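Local coordinates for uncharacterized protein (PDB 3NQK), which is of unknown function but joins an N-terminal DUF4973 region of the E-set clan to a BT_3044-like C-terminal region rich in antiparallel strands, at residues F200-L205 and K217-V222; R266-I271 and S299-R304. All blocks are in the same frame, centred on the assembly; numbering follows the deposited sequence.

In the fold
Followed from the N terminus, the chain reaches interaction 1 first: after F200-L205 it runs through 11 residues, including the short helix 212-215, and returns at K217-V222 to close the loop. Interaction 2 opens later, when R266-I271 pairs with S299-R304 across 27 intervening residues. The two loops are in series and neither nest nor cross. Both contacts lie in one antiparallel sheet of the BT_3044-like region, where strands 188-193 and 162-165 link 198-202 to 292-307. Their centres are about 18 Å apart, yet they meet: the F201 ring packs with CE1 3.6 Å from CE of M300, and it also touches I271, which ties the two strand pairs together.

Interaction 1. Residues F200-L205 and K217-V222; sequences FFYAGL and KYKINV
F200 and K219 meet because CG of F200 lies between its backbone N and carbonyl carbon (chi1 77°), while the K219 chain bends at chi3 (104°) to lay its end over the ring. CE of K219 sits over one face, 3.5 Å from the F200 centroid, a CH-pi contact; NZ, 4.6 Å from the same centroid, makes an off-centre cation-pi contact and a salt bridge to D120. Lower in the same chain, K219 CG lies 3.6 Å from CE1 of Y202, whose ring runs alongside the lysine, and the CE1 corner of F200 rests over one face of the Y202 ring. An alanine at F200 would probably open a gap beside Y202 and leave K219 CE without the ring beneath it, the amine end then relying on its D120 salt bridge. Behind these side chains, F201 and I220 exchange backbone bonds, I220 N to F201 O being 2.8 Å. A203 N adds a bond to Y218 O (2.9 Å), and the A203 CB lies 3.9 Å from CD1 of I220. This is antiparallel pairing of sequence-adjacent strands, joined by a helix-bearing connection within the antiparallel sheet of the BT_3044-like region.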
loop_
_atom_site.group_PDB
_atom_site.type_symbol
_atom_site.label_atom_id
_atom_site.label_comp_id
_atom_site.label_asym_id
_atom_site.label_seq_id
_atom_site.Cartn_x
_atom_site.Cartn_y
_atom_site.Cartn_z
ATOM N N PHE A 200 3.637 21.461 -16.947
ATOM C CA PHE A 200 3.578 22.856 -17.353
ATOM C C PHE A 200 3.168 23.745 -16.216
ATOM O O PHE A 200 2.536 23.299 -15.273
ATOM C CB PHE A 200 2.649 23.064 -18.582
ATOM C CG PHE A 200 1.165 23.045 -18.251
ATOM C CD1 PHE A 200 0.572 24.108 -17.606
ATOM C CD2 PHE A 200 0.370 21.979 -18.630
ATOM C CE1 PHE A 200 -0.786 24.079 -17.288
ATOM C CE2 PHE A 200 -0.982 21.949 -18.312
ATOM C CZ PHE A 200 -1.547 22.992 -17.635
ATOM N N PHE A 201 3.606 25.003 -16.298
ATOM C CA PHE A 201 3.247 26.046 -15.363
ATOM C C PHE A 201 2.636 27.169 -16.158
ATOM O O PHE A 201 2.934 27.323 -17.329
ATOM C CB PHE A 201 4.496 26.642 -14.681
ATOM C CG PHE A 201 5.221 25.709 -13.800
ATOM C CD1 PHE A 201 4.870 25.585 -12.479
ATOM C CD2 PHE A 201 6.366 25.076 -14.243
ATOM C CE1 PHE A 201 5.586 24.754 -11.634
ATOM C CE2 PHE A 201 7.076 24.235 -13.412
ATOM C CZ PHE A 201 6.689 24.074 -12.110
ATOM N N TYR A 202 1.901 28.036 -15.495
ATOM C CA TYR A 202 1.479 29.257 -16.126
ATOM C C TYR A 202 2.562 30.334 -15.887
ATOM O O TYR A 202 3.095 30.464 -14.792
ATOM C CB TYR A 202 0.119 29.704 -15.595
ATOM C CG TYR A 202 -1.006 28.772 -15.975
ATOM C CD1 TYR A 202 -1.471 28.718 -17.276
ATOM C CD2 TYR A 202 -1.602 27.943 -15.029
ATOM C CE1 TYR A 202 -2.505 27.832 -17.650
ATOM C CE2 TYR A 202 -2.636 27.057 -15.386
ATOM C CZ TYR A 202 -3.075 27.007 -16.700
ATOM O OH TYR A 202 -4.107 26.159 -17.058
ATOM N N ALA A 203 2.908 31.049 -16.939
ATOM C CA ALA A 203 3.961 32.043 -16.894
ATOM C C ALA A 203 3.857 33.008 -15.701
ATOM O O ALA A 203 2.766 33.516 -15.368
ATOM C CB ALA A 203 3.960 32.847 -18.200
ATOM N N GLY A 204 5.002 33.287 -15.097
ATOM C CA GLY A 204 5.108 34.319 -14.088
ATOM C C GLY A 204 4.088 34.207 -13.001
ATOM O O GLY A 204 3.960 33.164 -12.375
ATOM N N LEU A 205 3.350 35.291 -12.781
ATOM C CA LEU A 205 2.354 35.346 -11.712
ATOM C C LEU A 205 0.927 35.327 -12.263
ATOM O O LEU A 205 -0.022 35.621 -11.547
ATOM C CB LEU A 205 2.573 36.591 -10.846
ATOM C CG LEU A 205 3.875 36.612 -10.022
ATOM C CD1 LEU A 205 3.953 37.881 -9.177
ATOM C CD2 LEU A 205 3.965 35.395 -9.133
ATOM N N LYS A 217 -3.105 30.381 -22.861
ATOM C CA LYS A 217 -2.094 31.025 -23.674
ATOM C C LYS A 217 -0.761 31.222 -22.949
ATOM O O LYS A 217 0.257 31.348 -23.581
ATOM C CB LYS A 217 -2.637 32.351 -24.231
ATOM C CG LYS A 217 -3.666 32.121 -25.387
ATOM C CD LYS A 217 -4.261 33.410 -25.953
ATOM C CE LYS A 217 -5.087 33.125 -27.238
ATOM N NZ LYS A 217 -4.299 32.305 -28.255
ATOM N N TYR A 218 -0.770 31.126 -21.626
ATOM C CA TYR A 218 0.439 31.351 -20.828
ATOM C C TYR A 218 1.107 30.064 -20.326
ATOM O O TYR A 218 2.023 30.127 -19.506
ATOM C CB TYR A 218 0.115 32.262 -19.642
ATOM C CG TYR A 218 -0.386 33.639 -20.057
ATOM C CD1 TYR A 218 0.496 34.629 -20.450
ATOM C CD2 TYR A 218 -1.728 33.928 -20.066
ATOM C CE1 TYR A 218 0.044 35.873 -20.836
ATOM C CE2 TYR A 218 -2.192 35.184 -20.442
ATOM C CZ TYR A 218 -1.313 36.138 -20.840
ATOM O OH TYR A 218 -1.788 37.388 -21.234
ATOM N N LYS A 219 0.699 28.910 -20.852
ATOM C CA LYS A 219 1.320 27.625 -20.446
ATOM C C LYS A 219 2.776 27.548 -20.897
ATOM O O LYS A 219 3.093 27.883 -22.026
ATOM C CB LYS A 219 0.545 26.423 -21.039
ATOM C CG LYS A 219 -0.875 26.215 -20.463
ATOM C CD LYS A 219 -1.763 25.309 -21.375
ATOM C CE LYS A 219 -1.928 23.897 -20.834
ATOM N NZ LYS A 219 -2.954 23.121 -21.609
ATOM N N ILE A 220 3.649 27.094 -20.005
ATOM C CA ILE A 220 5.042 26.832 -20.347
ATOM C C ILE A 220 5.317 25.350 -20.124
ATOM O O ILE A 220 5.243 24.875 -19.003
ATOM C CB ILE A 220 6.009 27.627 -19.455
ATOM C CG1 ILE A 220 5.678 29.105 -19.474
ATOM C CG2 ILE A 220 7.447 27.409 -19.905
ATOM C CD1 ILE A 220 6.561 29.911 -18.580
ATOM N N ASN A 221 5.601 24.620 -21.196
ATOM C CA ASN A 221 5.887 23.196 -21.094
ATOM C C ASN A 221 7.314 22.988 -20.635
ATOM O O ASN A 221 8.233 23.628 -21.140
ATOM C CB ASN A 221 5.665 22.498 -22.438
ATOM C CG ASN A 221 4.205 22.502 -22.868
ATOM O OD1 ASN A 221 3.309 22.268 -22.062
ATOM N ND2 ASN A 221 3.962 22.782 -24.149
ATOM N N VAL A 222 7.497 22.092 -19.677
ATOM C CA VAL A 222 8.800 21.859 -19.085
ATOM C C VAL A 222 9.139 20.377 -19.100
ATOM O O VAL A 222 8.439 19.568 -18.503
ATOM C CB VAL A 222 8.818 22.352 -17.649
ATOM C CG1 VAL A 222 10.161 22.081 -17.005
ATOM C CG2 VAL A 222 8.493 23.822 -17.610
#

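Interaction 2. Residues R266-I271 and S299-R304; sequences RRYVQI and SMTLLR
V269 and L302 face each other as a hydrogen-bonded antiparallel pair, V269 N to L302 O at 2.8 Å and L302 N to V269 O at 2.7 Å. R267 with R304 and I271 with M300, a selenomethionine, repeat the reciprocal exchange, so six backbone N-H groups and six carbonyls are paired across the contact. The alternate residues bond to flanking strands through their backbones: Y268 to T254, Q270 to S252 and T301 to T165. Two acceptors take more: a water donates to R267 O (2.6 Å) and to L302 O (3.1 Å), each of which already holds an amide N-H. CA-H groups add weaker contacts, among them Y268 CA to L302 O at 3.3 Å. R304 and R266 find polar partners elsewhere: R304 NH2 bonds to the carbonyls of S161 and N158, R266 NE pairs with D258, and R266 NH1 makes a weak bond to N305. Side chains pack on both faces. L303, with CG anti to the backbone N (chi1 165°), runs alongside Y268 and lays CD1 over one face of the ring, 4.1 Å from its centroid, while T301 CG2 comes to the ring edge. On the face bearing V269 and L302, I271 CD1 meets M300 CE at 3.8 Å. Backbone bonding, which depends little on side-chain identity, thus carries the polar part of the contact, and the carbonyls receiving the buried R304 guanidinium are likely to stabilise its charge.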
loop_
_atom_site.group_PDB
_atom_site.type_symbol
_atom_site.label_atom_id
_atom_site.label_comp_id
_atom_site.label_asym_id
_atom_site.label_seq_id
_atom_site.Cartn_x
_atom_site.Cartn_y
_atom_site.Cartn_z
ATOM N N ARG A 266 12.028 12.940 2.564
ATOM C CA ARG A 266 11.620 14.180 1.945
ATOM C C ARG A 266 12.370 14.356 0.634
ATOM O O ARG A 266 13.583 14.448 0.627
ATOM C CB ARG A 266 11.904 15.349 2.877
ATOM C CG ARG A 266 11.067 15.321 4.188
ATOM C CD ARG A 266 11.005 16.712 4.861
ATOM N NE ARG A 266 10.403 16.664 6.200
ATOM C CZ ARG A 266 9.088 16.583 6.450
ATOM N NH1 ARG A 266 8.199 16.519 5.451
ATOM N NH2 ARG A 266 8.664 16.546 7.708
ATOM N N ARG A 267 11.641 14.333 -0.478
ATOM C CA ARG A 267 12.251 14.416 -1.808
ATOM C C ARG A 267 12.003 15.781 -2.422
ATOM O O ARG A 267 10.859 16.233 -2.535
ATOM C CB ARG A 267 11.694 13.329 -2.721
ATOM C CG ARG A 267 12.575 13.044 -3.951
ATOM C CD ARG A 267 11.880 12.128 -4.977
ATOM N NE ARG A 267 11.592 10.791 -4.440
ATOM C CZ ARG A 267 12.485 9.808 -4.340
ATOM N NH1 ARG A 267 13.745 10.001 -4.717
ATOM N NH2 ARG A 267 12.125 8.636 -3.841
ATOM N N TYR A 268 13.077 16.438 -2.813
ATOM C CA TYR A 268 13.008 17.780 -3.357
ATOM C C TYR A 268 13.403 17.807 -4.829
ATOM O O TYR A 268 14.406 17.207 -5.220
ATOM C CB TYR A 268 13.944 18.687 -2.591
ATOM C CG TYR A 268 13.669 18.751 -1.115
ATOM C CD1 TYR A 268 12.783 19.687 -0.589
ATOM C CD2 TYR A 268 14.313 17.907 -0.238
ATOM C CE1 TYR A 268 12.552 19.770 0.773
ATOM C CE2 TYR A 268 14.074 17.981 1.135
ATOM C CZ TYR A 268 13.192 18.911 1.623
ATOM O OH TYR A 268 12.954 18.976 2.964
ATOM N N VAL A 269 12.592 18.468 -5.645
ATOM C CA VAL A 269 12.963 18.766 -7.023
ATOM C C VAL A 269 12.997 20.248 -7.165
ATOM O O VAL A 269 11.976 20.911 -7.001
ATOM C CB VAL A 269 11.963 18.235 -8.017
ATOM C CG1 VAL A 269 12.362 18.668 -9.420
ATOM C CG2 VAL A 269 11.866 16.708 -7.923
ATOM N N GLN A 270 14.178 20.786 -7.395
ATOM C CA GLN A 270 14.357 22.214 -7.531
ATOM C C GLN A 270 14.667 22.556 -8.970
ATOM O O GLN A 270 15.545 21.950 -9.580
ATOM C CB GLN A 270 15.498 22.688 -6.630
ATOM C CG GLN A 270 15.726 24.208 -6.646
ATOM C CD GLN A 270 16.960 24.627 -5.852
ATOM O OE1 GLN A 270 18.083 24.205 -6.150
ATOM N NE2 GLN A 270 16.759 25.466 -4.856
ATOM N N ILE A 271 13.961 23.535 -9.513
ATOM C CA ILE A 271 14.188 23.949 -10.892
ATOM C C ILE A 271 14.651 25.399 -10.937
ATOM O O ILE A 271 14.136 26.243 -10.207
ATOM C CB ILE A 271 12.920 23.743 -11.781
ATOM C CG1 ILE A 271 11.735 24.520 -11.236
ATOM C CG2 ILE A 271 12.554 22.304 -11.829
ATOM C CD1 ILE A 271 10.517 24.501 -12.176
ATOM N N SER A 299 14.208 30.335 -8.741
ATOM C CA SER A 299 13.946 28.908 -8.653
ATOM C C SER A 299 12.649 28.606 -7.927
ATOM O O SER A 299 12.099 29.444 -7.232
ATOM C CB SER A 299 15.083 28.211 -7.929
ATOM O OG SER A 299 15.187 28.674 -6.585
HETATM N N MSE A 300 12.183 27.384 -8.108
HETATM C CA MSE A 300 11.035 26.859 -7.416
HETATM C C MSE A 300 11.415 25.482 -6.994
HETATM O O MSE A 300 12.263 24.854 -7.626
HETATM C CB MSE A 300 9.821 26.799 -8.348
HETATM C CG MSE A 300 9.290 28.167 -8.766
HETATM SE SE MSE A 300 7.585 28.077 -9.648
HETATM C CE MSE A 300 8.104 27.362 -11.309
ATOM N N THR A 301 10.799 24.984 -5.946
ATOM C CA THR A 301 11.145 23.665 -5.437
ATOM C C THR A 301 9.896 22.904 -5.072
ATOM O O THR A 301 9.035 23.424 -4.417
ATOM C CB THR A 301 12.042 23.777 -4.191
ATOM O OG1 THR A 301 13.205 24.536 -4.513
ATOM C CG2 THR A 301 12.457 22.381 -3.661
ATOM N N LEU A 302 9.811 21.666 -5.533
ATOM C CA LEU A 302 8.688 20.804 -5.234
ATOM C C LEU A 302 9.120 19.805 -4.191
ATOM O O LEU A 302 10.199 19.221 -4.304
ATOM C CB LEU A 302 8.252 20.075 -6.499
ATOM C CG LEU A 302 7.318 18.898 -6.302
ATOM C CD1 LEU A 302 5.921 19.391 -5.848
ATOM C CD2 LEU A 302 7.224 18.070 -7.595
ATOM N N LEU A 303 8.313 19.642 -3.157
ATOM C CA LEU A 303 8.583 18.661 -2.082
ATOM C C LEU A 303 7.650 17.507 -2.203
ATOM O O LEU A 303 6.482 17.677 -2.475
ATOM C CB LEU A 303 8.394 19.297 -0.716
ATOM C CG LEU A 303 8.293 18.356 0.509
ATOM C CD1 LEU A 303 9.547 17.553 0.700
ATOM C CD2 LEU A 303 7.990 19.160 1.767
ATOM N N ARG A 304 8.157 16.327 -1.957
ATOM C CA ARG A 304 7.355 15.136 -2.037
ATOM C C ARG A 304 7.676 14.273 -0.807
ATOM O O ARG A 304 8.805 13.867 -0.616
ATOM C CB ARG A 304 7.673 14.412 -3.353
ATOM C CG ARG A 304 6.813 13.216 -3.692
ATOM C CD ARG A 304 5.371 13.561 -3.938
ATOM N NE ARG A 304 5.125 14.413 -5.110
ATOM C CZ ARG A 304 5.118 13.984 -6.360
ATOM N NH1 ARG A 304 5.509 12.746 -6.647
ATOM N NH2 ARG A 304 4.790 14.811 -7.337
HETATM O O HOH W 1 9.894 16.201 -5.001
#